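PDB 1QV9: F420-dependent methylenetetrahydromethanopterin dehydrogenase from Methanopyrus kandleri, which catalyses the reversible, coenzyme F420-dependent reduction of methenyl-tetrahydromethanopterin to methylene-tetrahydromethanopterin on the carbon dioxide route of methanogenesis. Local coordinates for residues Ala6-Cys11 against Met18-Leu23; Glu34-Gly39 against Glu61-Asp66; Arg129-Pro134 against Pro232-Ala237; Phe194-Ala199 against Lys256-Val261; Met200-Ala205 against Ala245-Glu250. All blocks are in the same frame, centred on the assembly; numbering follows the deposited sequence. Where two conformers were deposited one is given.

Contact 1 of 5, residues Ala6-Cys11 against Met18-Leu23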
# COMPACT_ATOMS: atom_id res chain seq x y z
N ALA A 6 -14.64 32.94 24.53
CA ALA A 6 -15.62 31.86 24.48
C ALA A 6 -15.22 30.75 25.47
O ALA A 6 -14.05 30.60 25.79
CB ALA A 6 -15.70 31.26 23.07
N ILE A 7 -16.22 30.01 25.93
CA ILE A 7 -15.95 28.88 26.82
C ILE A 7 -16.43 27.66 26.05
O ILE A 7 -17.48 27.70 25.42
CB ILE A 7 -16.75 28.96 28.14
CG1 ILE A 7 -16.33 30.19 28.95
CG2 ILE A 7 -16.52 27.66 28.99
CD1 ILE A 7 -17.16 30.42 30.21
N PHE A 8 -15.65 26.59 26.08
CA PHE A 8 -16.01 25.33 25.42
C PHE A 8 -16.25 24.31 26.52
O PHE A 8 -15.45 24.21 27.44
CB PHE A 8 -14.87 24.84 24.52
CG PHE A 8 -14.68 25.68 23.29
CD1 PHE A 8 -13.92 26.85 23.33
CD2 PHE A 8 -15.27 25.29 22.08
CE1 PHE A 8 -13.74 27.63 22.17
CE2 PHE A 8 -15.09 26.07 20.90
CZ PHE A 8 -14.31 27.24 20.96
N ILE A 9 -17.35 23.56 26.43
CA ILE A 9 -17.65 22.53 27.44
C ILE A 9 -17.58 21.19 26.73
O ILE A 9 -18.23 21.01 25.70
CB ILE A 9 -19.05 22.74 28.03
CG1 ILE A 9 -19.22 24.16 28.53
CG2 ILE A 9 -19.32 21.72 29.14
CD1 ILE A 9 -20.70 24.51 28.88
N LYS A 10 -16.82 20.24 27.29
CA LYS A 10 -16.64 18.94 26.65
C LYS A 10 -17.05 17.81 27.60
O LYS A 10 -16.42 17.61 28.65
CB LYS A 10 -15.16 18.72 26.24
CG LYS A 10 -14.62 19.79 25.29
CD LYS A 10 -13.21 19.48 24.78
CE LYS A 10 -12.72 20.64 23.89
NZ LYS A 10 -11.51 20.27 23.10
N CYS A 11 -18.12 17.10 27.23
CA CYS A 11 -18.61 15.96 28.01
C CYS A 11 -18.82 14.80 27.05
O CYS A 11 -19.59 14.92 26.07
CB CYS A 11 -19.92 16.31 28.71
SG CYS A 11 -19.80 17.66 29.90
N MSE A 18 -13.23 17.06 20.29
CA MSE A 18 -11.82 16.97 20.68
C MSE A 18 -11.07 18.18 20.14
O MSE A 18 -10.34 18.86 20.87
CB MSE A 18 -11.12 15.72 20.09
CG MSE A 18 -11.46 14.39 20.75
SE MSE A 18 -10.24 12.95 20.19
CE MSE A 18 -8.59 13.90 20.27
N MSE A 19 -11.26 18.44 18.85
CA MSE A 19 -10.56 19.50 18.12
C MSE A 19 -11.16 20.89 17.98
O MSE A 19 -10.41 21.83 17.67
CB MSE A 19 -10.27 19.02 16.68
CG MSE A 19 -9.08 18.06 16.51
SE MSE A 19 -7.48 19.06 16.38
CE MSE A 19 -6.20 17.88 17.18
N MSE A 20 -12.46 21.04 18.19
CA MSE A 20 -13.14 22.32 17.97
C MSE A 20 -12.45 23.59 18.36
O MSE A 20 -12.32 24.49 17.52
CB MSE A 20 -14.58 22.30 18.52
CG MSE A 20 -14.70 22.04 19.99
SE MSE A 20 -16.58 21.88 20.47
CE MSE A 20 -16.34 21.66 22.33
N ASP A 21 -11.94 23.67 19.59
CA ASP A 21 -11.30 24.92 19.99
C ASP A 21 -9.94 25.12 19.33
O ASP A 21 -9.57 26.24 18.95
CB ASP A 21 -11.16 25.00 21.52
CG ASP A 21 -10.48 23.75 22.13
OD1 ASP A 21 -11.02 22.64 21.93
OD2 ASP A 21 -9.42 23.89 22.78
N MSE A 22 -9.18 24.04 19.17
CA MSE A 22 -7.85 24.20 18.60
C MSE A 22 -7.85 24.56 17.13
O MSE A 22 -6.87 25.13 16.63
CB MSE A 22 -7.02 22.95 18.87
CG MSE A 22 -6.84 22.81 20.36
SE MSE A 22 -5.71 21.36 20.88
CE MSE A 22 -6.93 19.92 20.66
N LEU A 23 -8.92 24.23 16.42
CA LEU A 23 -9.02 24.60 15.01
C LEU A 23 -9.09 26.11 14.85
O LEU A 23 -8.90 26.63 13.73
CB LEU A 23 -10.29 24.00 14.39
CG LEU A 23 -10.33 22.47 14.29
CD1 LEU A 23 -11.79 22.06 13.94
CD2 LEU A 23 -9.33 21.96 13.27
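The first beta-alpha-beta unit of the alpha/beta domain begins here: strand 4-10 sends Phe8 and Lys10 against the end of helix 15-19 and the turn behind it, where Met20 and Asp21 receive them. Asp21 sets its CB over the face of the Phe8 ring, 3.7 Å from the ring centroid and 10° off the normal, a clean CH-pi contact. Its chi1 of 52° puts CG between the backbone N and the carbonyl carbon, leaving CB on the ring while the carboxylate turns to Lys10. Met20, a selenomethionine, comes at the edge of the same ring, its CE within 3.8 Å of Phe8 CD2; SE lies 5.3 Å from the centroid, an edge-on Met-aromatic contact. The extended Met20 chain carries CE on to Lys10 CG, 3.9 Å away.

Lys10 also runs straight out from the strand, crossing Asp21 at about a right angle. Its NZ makes a salt bridge of 2.7 Å to Asp21 OD1, met on the syn side, and a weak bond of 2.9 Å to Met18 O, with Ser17 O as a further acceptor. The surrounding oxygens probably steady the ammonium. Asp21 OD2 is held by Ser41 of the second subunit. Strand 4-10, next to the outermost strand 33-39 in this subunit, packing on the end of the following helix and the turn after it, belongs to the beta-alpha-beta crossover of a parallel sheet.

Contact 2 of 5, residues Glu34-Gly39 against Glu61-Asp66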
# COMPACT_ATOMS: atom_id res chain seq x y z
N GLU A 34 -9.57 34.49 23.20
CA GLU A 34 -9.19 33.95 24.50
C GLU A 34 -10.27 32.93 24.81
O GLU A 34 -11.45 33.25 24.73
CB GLU A 34 -9.19 35.04 25.57
CG GLU A 34 -8.75 34.51 26.92
CD GLU A 34 -8.48 35.59 27.96
OE1 GLU A 34 -7.98 35.22 29.04
OE2 GLU A 34 -8.74 36.78 27.70
N PHE A 35 -9.85 31.71 25.13
CA PHE A 35 -10.82 30.65 25.43
C PHE A 35 -10.55 29.99 26.77
O PHE A 35 -9.43 30.00 27.29
CB PHE A 35 -10.73 29.53 24.38
CG PHE A 35 -10.88 29.98 22.95
CD1 PHE A 35 -10.09 29.44 21.95
CD2 PHE A 35 -11.85 30.89 22.59
CE1 PHE A 35 -10.27 29.80 20.60
CE2 PHE A 35 -12.04 31.26 21.24
CZ PHE A 35 -11.24 30.71 20.25
N ARG A 36 -11.60 29.42 27.32
CA ARG A 36 -11.53 28.60 28.52
C ARG A 36 -12.21 27.29 28.10
O ARG A 36 -13.18 27.31 27.35
CB ARG A 36 -12.29 29.20 29.69
CG ARG A 36 -11.68 30.51 30.24
CD ARG A 36 -10.26 30.27 30.80
NE ARG A 36 -9.73 31.54 31.30
CZ ARG A 36 -9.03 32.40 30.58
NH1 ARG A 36 -8.63 33.52 31.16
NH2 ARG A 36 -8.72 32.13 29.31
N VAL A 37 -11.67 26.16 28.53
CA VAL A 37 -12.23 24.85 28.19
C VAL A 37 -12.48 24.10 29.49
O VAL A 37 -11.61 24.06 30.36
CB VAL A 37 -11.27 24.05 27.28
CG1 VAL A 37 -11.90 22.69 26.90
CG2 VAL A 37 -10.96 24.84 26.05
N VAL A 38 -13.67 23.50 29.66
CA VAL A 38 -13.96 22.79 30.90
C VAL A 38 -14.79 21.56 30.59
O VAL A 38 -15.46 21.52 29.56
CB VAL A 38 -14.74 23.67 31.91
CG1 VAL A 38 -13.91 24.89 32.26
CG2 VAL A 38 -16.12 24.07 31.33
N GLY A 39 -14.76 20.54 31.45
CA GLY A 39 -15.55 19.38 31.14
C GLY A 39 -15.36 18.31 32.19
O GLY A 39 -14.63 18.51 33.17
N GLU A 61 -19.10 34.35 34.80
CA GLU A 61 -19.37 35.60 35.51
C GLU A 61 -18.20 36.58 35.43
O GLU A 61 -18.41 37.78 35.19
CB GLU A 61 -19.69 35.32 36.98
CG GLU A 61 -20.16 36.58 37.73
CD GLU A 61 -20.33 36.36 39.22
OE1 GLU A 61 -20.85 37.29 39.90
OE2 GLU A 61 -19.93 35.29 39.73
N ASP A 62 -16.98 36.10 35.63
CA ASP A 62 -15.82 36.97 35.56
C ASP A 62 -15.19 36.99 34.17
O ASP A 62 -14.57 37.99 33.77
CB ASP A 62 -14.76 36.52 36.58
CG ASP A 62 -13.53 37.42 36.56
OD1 ASP A 62 -12.47 36.98 36.04
OD2 ASP A 62 -13.61 38.56 37.07
N PHE A 63 -15.32 35.89 33.44
CA PHE A 63 -14.71 35.82 32.12
C PHE A 63 -15.50 36.56 31.05
O PHE A 63 -14.91 37.07 30.12
CB PHE A 63 -14.52 34.34 31.72
CG PHE A 63 -13.72 34.12 30.46
CD1 PHE A 63 -12.41 34.59 30.33
CD2 PHE A 63 -14.28 33.39 29.40
CE1 PHE A 63 -11.68 34.35 29.18
CE2 PHE A 63 -13.55 33.14 28.26
CZ PHE A 63 -12.25 33.62 28.13
N GLU A 64 -16.82 36.63 31.22
CA GLU A 64 -17.71 37.34 30.29
C GLU A 64 -17.54 36.88 28.83
O GLU A 64 -17.16 37.66 27.94
CB GLU A 64 -17.46 38.86 30.39
CG GLU A 64 -17.51 39.37 31.81
CD GLU A 64 -17.46 40.89 31.92
OE1 GLU A 64 -16.70 41.53 31.16
OE2 GLU A 64 -18.19 41.44 32.78
N PRO A 65 -17.80 35.59 28.57
CA PRO A 65 -17.68 35.07 27.20
C PRO A 65 -18.73 35.67 26.25
O PRO A 65 -19.83 36.03 26.68
CB PRO A 65 -17.92 33.58 27.38
CG PRO A 65 -18.85 33.50 28.53
CD PRO A 65 -18.31 34.56 29.49
N ASP A 66 -18.35 35.76 24.98
CA ASP A 66 -19.27 36.24 23.94
C ASP A 66 -20.18 35.08 23.53
O ASP A 66 -21.31 35.28 23.14
CB ASP A 66 -18.44 36.76 22.79
CG ASP A 66 -17.61 37.95 23.20
OD1 ASP A 66 -16.37 37.94 22.98
OD2 ASP A 66 -18.21 38.91 23.76
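Glu34 OE1 is gripped by both terminal nitrogens of Arg36, its neighbour two residues along strand 33-39. The stronger bond is a salt bridge of 2.8 Å from Arg36 NH1, which reaches OE1 from above the carboxylate plane; Arg36 NH2 adds a weak one of 3.2 Å. That same NH2 also donates to Phe35 O at 3.0 Å, with the carbonyl oxygen lying in the guanidinium plane and the donor well above the plane of the carbonyl. The group is thus fixed in rotation by partners on its own strand.

Phe63, in the last turn of helix 46-63, packs against this paired charge. One face of its ring takes Arg36 CG, 3.7 Å from the centroid and 9° off the normal, in a CH-pi contact. Bent at chi2 (-63°), the arginine then turns its guanidinium so that Phe63 CE1 stands over that group's face, 3.6 Å from Arg36 CZ; the two planes are inclined by 38°, short of a parallel stack. Glu34 meets the ring edge: its carbonyl O is 3.5 Å from Phe63 CZ, and its CD is 3.6 Å from Phe63 CE1, with the carboxylate almost perpendicular to the ring.

Strand 33-39 ends the sheet within this subunit, but its residues Val37 to Gly39 pair antiparallel with the second subunit, whose Met55 also packs on Arg36. The aromatic ring probably shields the ion pair from water on one side and so strengthens it, while the charged groups, already paired along the strand, can present carbon and a flat guanidinium face to a hydrophobic neighbour.

Contact 3 of 5, residues Arg129-Pro134 against Pro232-Ala237; sequences REFLDP and PIVASA
The backbones come nearest at Phe131 and Ala235, their CA atoms 7.0 Å apart, where the irregular segment leading into helix 134-150 passes the long helix 227-257. Phe131 bridges the gap with its ring. CG lies opposite the backbone N (chi1 175°), which carries the ring out to the helix, and one face settles over Ala235. The CA of Ala235 lies 3.9 Å from the ring centroid and 23° off the normal, displaced toward the rim, in a CH-pi contact; its CB reaches Phe131 CE1 at 3.5 Å. Val234, one residue earlier, uses a single branch: CG2 comes obliquely to Phe131 CD2 at 3.8 Å and touches Phe131 CB at the same distance.

His238, a turn further along the helix, meets the ring edge-to-face, and the Phe131 side chain also touches Glu136 of helix 134-150. The third subunit brings Val201 against Ala235, while Phe278 of the second subunit touches that alanine too. Across the two segments the contact is purely apolar: an aromatic face fitted on the CA and CB of an alanine lets the ring lie close to the helix backbone, so what joins loop and helix here is shape and dispersion without any pairing of charges.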
# COMPACT_ATOMS: atom_id res chain seq x y z
N ARG A 129 -16.94 -3.65 26.04
CA ARG A 129 -15.76 -3.96 26.85
C ARG A 129 -14.81 -5.04 26.29
O ARG A 129 -13.59 -4.99 26.49
CB ARG A 129 -16.21 -4.33 28.30
CG ARG A 129 -15.07 -4.63 29.23
CD ARG A 129 -15.52 -4.86 30.68
NE ARG A 129 -15.98 -3.63 31.31
CZ ARG A 129 -17.25 -3.22 31.35
NH1 ARG A 129 -17.56 -2.07 31.94
NH2 ARG A 129 -18.21 -3.97 30.82
N GLU A 130 -15.36 -6.03 25.59
CA GLU A 130 -14.55 -7.10 25.03
C GLU A 130 -13.64 -6.66 23.88
O GLU A 130 -12.76 -7.39 23.50
CB GLU A 130 -15.44 -8.23 24.51
CG GLU A 130 -16.34 -8.88 25.57
CD GLU A 130 -17.73 -8.24 25.70
OE1 GLU A 130 -18.67 -8.97 26.11
OE2 GLU A 130 -17.91 -7.02 25.43
N PHE A 131 -13.87 -5.46 23.37
CA PHE A 131 -13.14 -4.98 22.20
C PHE A 131 -12.51 -3.62 22.43
O PHE A 131 -11.31 -3.41 22.11
CB PHE A 131 -14.11 -4.84 21.03
CG PHE A 131 -13.49 -4.22 19.80
CD1 PHE A 131 -12.56 -4.93 19.06
CD2 PHE A 131 -13.84 -2.93 19.40
CE1 PHE A 131 -11.96 -4.38 17.90
CE2 PHE A 131 -13.24 -2.38 18.24
CZ PHE A 131 -12.32 -3.10 17.51
N LEU A 132 -13.28 -2.71 23.00
CA LEU A 132 -12.74 -1.36 23.19
C LEU A 132 -11.98 -1.10 24.48
O LEU A 132 -12.59 -0.85 25.53
CB LEU A 132 -13.87 -0.34 23.08
CG LEU A 132 -13.35 1.10 22.93
CD1 LEU A 132 -13.03 1.32 21.45
CD2 LEU A 132 -14.33 2.11 23.45
N ASP A 133 -10.64 -1.11 24.41
CA ASP A 133 -9.83 -0.74 25.57
C ASP A 133 -9.27 0.66 25.24
O ASP A 133 -9.60 1.19 24.17
CB ASP A 133 -8.70 -1.76 25.86
CG ASP A 133 -7.55 -1.70 24.84
OD1 ASP A 133 -7.80 -1.35 23.67
OD2 ASP A 133 -6.42 -2.05 25.22
N PRO A 134 -8.50 1.28 26.13
CA PRO A 134 -7.95 2.63 25.87
C PRO A 134 -7.19 2.75 24.55
O PRO A 134 -7.41 3.72 23.78
CB PRO A 134 -7.09 2.90 27.09
CG PRO A 134 -7.90 2.17 28.21
CD PRO A 134 -8.22 0.87 27.54
N PRO A 232 -17.54 -9.28 16.95
CA PRO A 232 -17.14 -9.14 15.54
C PRO A 232 -17.83 -7.91 14.93
O PRO A 232 -17.23 -7.17 14.13
CB PRO A 232 -17.65 -10.42 14.88
CG PRO A 232 -17.51 -11.43 15.97
CD PRO A 232 -17.95 -10.68 17.23
N ILE A 233 -19.10 -7.67 15.28
CA ILE A 233 -19.77 -6.53 14.72
C ILE A 233 -19.07 -5.21 15.09
O ILE A 233 -18.81 -4.38 14.19
CB ILE A 233 -21.29 -6.51 15.15
CG1 ILE A 233 -21.99 -7.70 14.46
CG2 ILE A 233 -21.95 -5.19 14.76
CD1 ILE A 233 -23.43 -7.91 14.95
N VAL A 234 -18.79 -4.96 16.37
CA VAL A 234 -18.17 -3.67 16.70
C VAL A 234 -16.77 -3.58 16.10
O VAL A 234 -16.34 -2.48 15.71
CB VAL A 234 -18.12 -3.34 18.21
CG1 VAL A 234 -19.57 -3.19 18.75
CG2 VAL A 234 -17.32 -4.36 18.96
N ALA A 235 -16.07 -4.71 15.98
CA ALA A 235 -14.71 -4.68 15.40
C ALA A 235 -14.80 -4.33 13.94
O ALA A 235 -13.91 -3.64 13.40
CB ALA A 235 -14.02 -6.01 15.55
N SER A 236 -15.85 -4.79 13.25
CA SER A 236 -15.98 -4.49 11.83
C SER A 236 -16.19 -2.98 11.60
O SER A 236 -15.75 -2.46 10.59
CB SER A 236 -17.11 -5.33 11.20
OG SER A 236 -18.38 -4.80 11.50
N ALA A 237 -16.83 -2.30 12.55
CA ALA A 237 -17.06 -0.86 12.46
C ALA A 237 -15.69 -0.15 12.47
O ALA A 237 -15.48 0.81 11.69
CB ALA A 237 -17.89 -0.41 13.64

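Contact 4 of 5, residues Phe194-Ala199 against Lys256-Val261; sequences FENPYA and KSNDAV
Glu195 reaches across to Ala260 along its whole length. A chi1 of -176° turns CG away from the backbone N, the chain stays extended from there, and the side chain runs alongside the alanine methyl: Glu195 CB is 3.6 Å from Ala260 CB, CG passes at 4.1 Å, and the carboxylate carbon CD closes again to 3.5 Å. At the tip OE1 touches that same methyl at 3.5 Å, while OE2 extends a little further, toward Asn258 CB. There OE2 accepts a bond of 2.6 Å from a water, which donates its other proton to Asn258 O at 2.7 Å. The water thus ties the carboxylate to the main chain just past helix 227-257, linking two acceptors that could not bond to each other directly.

This is the end of a helical hairpin. Segment 194-199 leads into helix 197-223, with Asn196 at its N-cap position, and helix 227-257 returns to finish beside it in a Schellman motif, Asp259 being the C-prime residue with positive phi: Ala260 N bonds to Glu255 O and Asp259 N to Lys256 O. Glu255, in the last turn of helix 227-257, takes the backbone N of Glu195 on OE1 and that of Asn196 on OE2, just before helix 197-223 starts.

Asn196 crosses Asn258 at about a right angle. The amide nitrogen of Asn258 also donates to Ser257 O of the fourth subunit, and Asn196 packs on Lys256 of that subunit. Glu195 itself is exposed, with Arg276 of its own chain touching its side chain.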
# COMPACT_ATOMS: atom_id res chain seq x y z
N PHE A 194 -11.24 20.88 -2.76
CA PHE A 194 -10.35 20.14 -3.63
C PHE A 194 -10.19 20.61 -5.06
O PHE A 194 -11.19 20.82 -5.78
CB PHE A 194 -10.83 18.68 -3.67
CG PHE A 194 -10.82 18.01 -2.32
CD1 PHE A 194 -9.62 17.60 -1.76
CD2 PHE A 194 -12.01 17.83 -1.59
CE1 PHE A 194 -9.59 17.02 -0.48
CE2 PHE A 194 -11.99 17.26 -0.32
CZ PHE A 194 -10.79 16.86 0.24
N GLU A 195 -8.95 20.76 -5.49
CA GLU A 195 -8.71 21.13 -6.88
C GLU A 195 -8.94 19.90 -7.78
O GLU A 195 -9.53 19.99 -8.86
CB GLU A 195 -7.30 21.64 -7.05
CG GLU A 195 -7.07 22.12 -8.50
CD GLU A 195 -5.69 22.67 -8.77
OE1 GLU A 195 -5.39 23.81 -8.34
OE2 GLU A 195 -4.91 21.96 -9.45
N ASN A 196 -8.51 18.72 -7.32
CA ASN A 196 -8.69 17.50 -8.12
C ASN A 196 -10.06 16.88 -7.82
O ASN A 196 -10.40 16.65 -6.67
CB ASN A 196 -7.56 16.54 -7.77
CG ASN A 196 -7.59 15.30 -8.58
OD1 ASN A 196 -6.84 15.15 -9.56
ND2 ASN A 196 -8.45 14.39 -8.21
N PRO A 197 -10.85 16.59 -8.86
CA PRO A 197 -12.16 16.03 -8.58
C PRO A 197 -12.18 14.64 -7.95
O PRO A 197 -13.11 14.36 -7.17
CB PRO A 197 -12.86 16.12 -9.94
CG PRO A 197 -11.77 15.95 -10.91
CD PRO A 197 -10.60 16.73 -10.31
N TYR A 198 -11.19 13.80 -8.27
CA TYR A 198 -11.15 12.45 -7.66
C TYR A 198 -10.82 12.59 -6.18
O TYR A 198 -11.25 11.77 -5.37
CB TYR A 198 -10.17 11.55 -8.40
CG TYR A 198 -10.66 11.30 -9.80
CD1 TYR A 198 -11.69 10.38 -10.04
CD2 TYR A 198 -10.16 12.03 -10.90
CE1 TYR A 198 -12.22 10.20 -11.35
CE2 TYR A 198 -10.69 11.84 -12.20
CZ TYR A 198 -11.70 10.94 -12.41
OH TYR A 198 -12.19 10.80 -13.68
N ALA A 199 -10.08 13.64 -5.79
CA ALA A 199 -9.85 13.83 -4.34
C ALA A 199 -11.20 14.11 -3.66
O ALA A 199 -11.47 13.58 -2.59
CB ALA A 199 -8.86 15.03 -4.11
N LYS A 256 -1.67 16.77 -3.16
CA LYS A 256 -0.22 17.03 -3.18
C LYS A 256 0.34 16.83 -4.59
O LYS A 256 1.23 17.60 -5.03
CB LYS A 256 0.53 16.10 -2.21
CG LYS A 256 0.28 16.42 -0.73
CD LYS A 256 1.05 15.45 0.16
CE LYS A 256 0.74 15.67 1.61
NZ LYS A 256 1.44 14.60 2.45
N SER A 257 -0.13 15.83 -5.32
CA SER A 257 0.39 15.59 -6.67
C SER A 257 0.16 16.77 -7.59
O SER A 257 0.92 16.98 -8.54
CB SER A 257 -0.20 14.31 -7.27
OG SER A 257 -1.52 14.50 -7.73
N ASN A 258 -0.89 17.53 -7.30
CA ASN A 258 -1.20 18.71 -8.12
C ASN A 258 -0.70 20.00 -7.50
O ASN A 258 -1.03 21.07 -8.01
CB ASN A 258 -2.70 18.81 -8.30
CG ASN A 258 -3.22 17.80 -9.27
OD1 ASN A 258 -2.78 17.75 -10.41
ND2 ASN A 258 -4.16 17.00 -8.83
N ASP A 259 0.07 19.90 -6.41
CA ASP A 259 0.55 21.06 -5.65
C ASP A 259 -0.63 22.01 -5.44
O ASP A 259 -0.60 23.21 -5.72
CB ASP A 259 1.74 21.77 -6.33
CG ASP A 259 2.32 22.87 -5.45
OD1 ASP A 259 2.09 22.86 -4.22
OD2 ASP A 259 3.04 23.76 -6.00
N ALA A 260 -1.72 21.46 -4.92
CA ALA A 260 -2.93 22.23 -4.74
C ALA A 260 -3.56 22.05 -3.37
O ALA A 260 -4.77 22.22 -3.21
CB ALA A 260 -3.95 21.82 -5.84
N VAL A 261 -2.76 21.69 -2.38
CA VAL A 261 -3.32 21.50 -1.04
C VAL A 261 -3.80 22.83 -0.41
O VAL A 261 -2.99 23.70 -0.09
CB VAL A 261 -2.27 20.86 -0.08
CG1 VAL A 261 -2.96 20.63 1.31
CG2 VAL A 261 -1.72 19.54 -0.63
O HOH W 1 -2.42 22.37 -9.86

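Contact 5 of 5, residues Met200-Ala205 against Ala245-Glu250; sequences MVKAMA and AELADE
The flat group here is the carboxylate of Glu250, approached at one oxygen by Lys202: Lys202 NZ meets Glu250 OE1 nearly end-on to the C-O bond in a salt bridge of 2.9 Å. It joins two antiparallel helices of the helix-bundle part of the subunit, 197-223 and 227-257, whose axes approach to 8.0 Å in these segments with a crossing angle of -165°. The two side chains cross at about a right angle, and a bend at the end of the lysine (chi4 -74°) swings its ammonium over to the acid.

Neither charge is satisfied by this pair alone. Lys202 NZ has its strongest partner in Glu253 of the fourth subunit and another in Glu239 of the third. Glu250 has its strongest partner in Lys243 of the third subunit, on OE2, while Arg242 of that subunit shares OE1. An ionic network thus runs across the subunit interfaces.

Leu247 packs between the two backbones. Opposite Lys202, where the CA atoms come to 5.7 Å, its CB rests 3.8 Å from Lys202 O. The two methyls then part company: Leu247 CD2 lies 4.1 Å from Lys202 CB, and Leu247 CD1 touches Ala205 CB at 3.8 Å.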
# COMPACT_ATOMS: atom_id res chain seq x y z
N MSE A 200 -12.05 14.97 -4.25
CA MSE A 200 -13.34 15.25 -3.66
C MSE A 200 -14.16 13.95 -3.56
O MSE A 200 -14.81 13.69 -2.55
CB MSE A 200 -14.14 16.27 -4.50
CG MSE A 200 -15.49 16.54 -3.88
SE MSE A 200 -16.44 17.90 -4.99
CE MSE A 200 -16.70 16.80 -6.50
N VAL A 201 -14.16 13.17 -4.64
CA VAL A 201 -14.95 11.96 -4.66
C VAL A 201 -14.46 10.93 -3.64
O VAL A 201 -15.27 10.23 -2.96
CB VAL A 201 -14.97 11.41 -6.11
CG1 VAL A 201 -15.43 9.99 -6.13
CG2 VAL A 201 -15.91 12.31 -6.95
N LYS A 202 -13.14 10.82 -3.48
CA LYS A 202 -12.62 9.91 -2.45
C LYS A 202 -12.99 10.42 -1.06
O LYS A 202 -13.25 9.65 -0.15
CB LYS A 202 -11.09 9.79 -2.58
CG LYS A 202 -10.69 9.03 -3.81
CD LYS A 202 -9.16 9.05 -4.03
CE LYS A 202 -8.71 8.34 -5.31
NZ LYS A 202 -8.78 6.86 -5.23
N ALA A 203 -12.93 11.74 -0.85
CA ALA A 203 -13.30 12.34 0.44
C ALA A 203 -14.79 12.08 0.75
O ALA A 203 -15.14 11.79 1.86
CB ALA A 203 -12.99 13.86 0.43
N MSE A 204 -15.63 12.15 -0.29
CA MSE A 204 -17.05 11.87 -0.11
C MSE A 204 -17.22 10.40 0.27
O MSE A 204 -17.98 10.11 1.19
CB MSE A 204 -17.82 12.18 -1.39
CG MSE A 204 -17.82 13.69 -1.65
SE MSE A 204 -18.59 14.11 -3.42
CE MSE A 204 -20.17 13.10 -3.25
N ALA A 205 -16.53 9.50 -0.42
CA ALA A 205 -16.61 8.07 -0.06
C ALA A 205 -16.17 7.90 1.41
O ALA A 205 -16.73 7.12 2.16
CB ALA A 205 -15.73 7.23 -0.95
N ALA A 245 -10.20 6.38 6.72
CA ALA A 245 -9.01 7.28 6.90
C ALA A 245 -8.08 7.11 5.71
O ALA A 245 -7.42 8.08 5.26
CB ALA A 245 -8.26 6.93 8.18
N GLU A 246 -7.95 5.88 5.18
CA GLU A 246 -7.08 5.65 4.04
C GLU A 246 -7.60 6.41 2.81
O GLU A 246 -6.83 6.97 2.02
CB GLU A 246 -6.99 4.15 3.75
CG GLU A 246 -6.06 3.74 2.65
CD GLU A 246 -6.23 2.27 2.35
OE1 GLU A 246 -6.15 1.48 3.32
OE2 GLU A 246 -6.46 1.92 1.18
N LEU A 247 -8.92 6.45 2.63
CA LEU A 247 -9.48 7.21 1.51
C LEU A 247 -9.18 8.68 1.67
O LEU A 247 -8.85 9.34 0.68
CB LEU A 247 -11.02 7.02 1.44
CG LEU A 247 -11.51 5.81 0.66
CD1 LEU A 247 -12.98 5.56 1.04
CD2 LEU A 247 -11.41 6.06 -0.85
N ALA A 248 -9.32 9.18 2.89
CA ALA A 248 -9.07 10.60 3.14
C ALA A 248 -7.59 10.87 2.87
O ALA A 248 -7.21 11.93 2.30
CB ALA A 248 -9.45 10.97 4.57
N ASP A 249 -6.71 9.96 3.29
CA ASP A 249 -5.26 10.11 3.01
C ASP A 249 -5.01 10.13 1.49
O ASP A 249 -4.23 10.94 0.98
CB ASP A 249 -4.46 8.94 3.62
CG ASP A 249 -2.94 9.11 3.43
OD1 ASP A 249 -2.40 9.93 4.19
OD2 ASP A 249 -2.34 8.46 2.56
N GLU A 250 -5.67 9.24 0.75
CA GLU A 250 -5.51 9.20 -0.70
C GLU A 250 -5.94 10.52 -1.33
O GLU A 250 -5.31 10.99 -2.30
CB GLU A 250 -6.35 8.08 -1.33
CG GLU A 250 -5.78 6.73 -1.13
CD GLU A 250 -6.51 5.65 -1.97
OE1 GLU A 250 -7.42 5.96 -2.79
OE2 GLU A 250 -6.15 4.48 -1.80

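In the fold
From the N terminus, contact 1 closes a short loop between strand 4-10 and helix 15-19. Contact 2 follows in series, bringing the end of helix 46-63 back against strand 33-39; the two touch through neighbouring strands of the parallel sheet, with Phe8 N 2.9 Å from Arg36 O. Contact 3 then spans nearly a hundred residues, joining the loop before helix 134-150 to helix 227-257. Contacts 4 and 5 both fasten helix 197-223 to helix 227-257, contact 5 lying within the span that contact 4 closes, with centres 12 Å apart. Contact 3 crosses both along the chain; all three use helix 227-257, which meets the loop near one end and helix 197-223 further along.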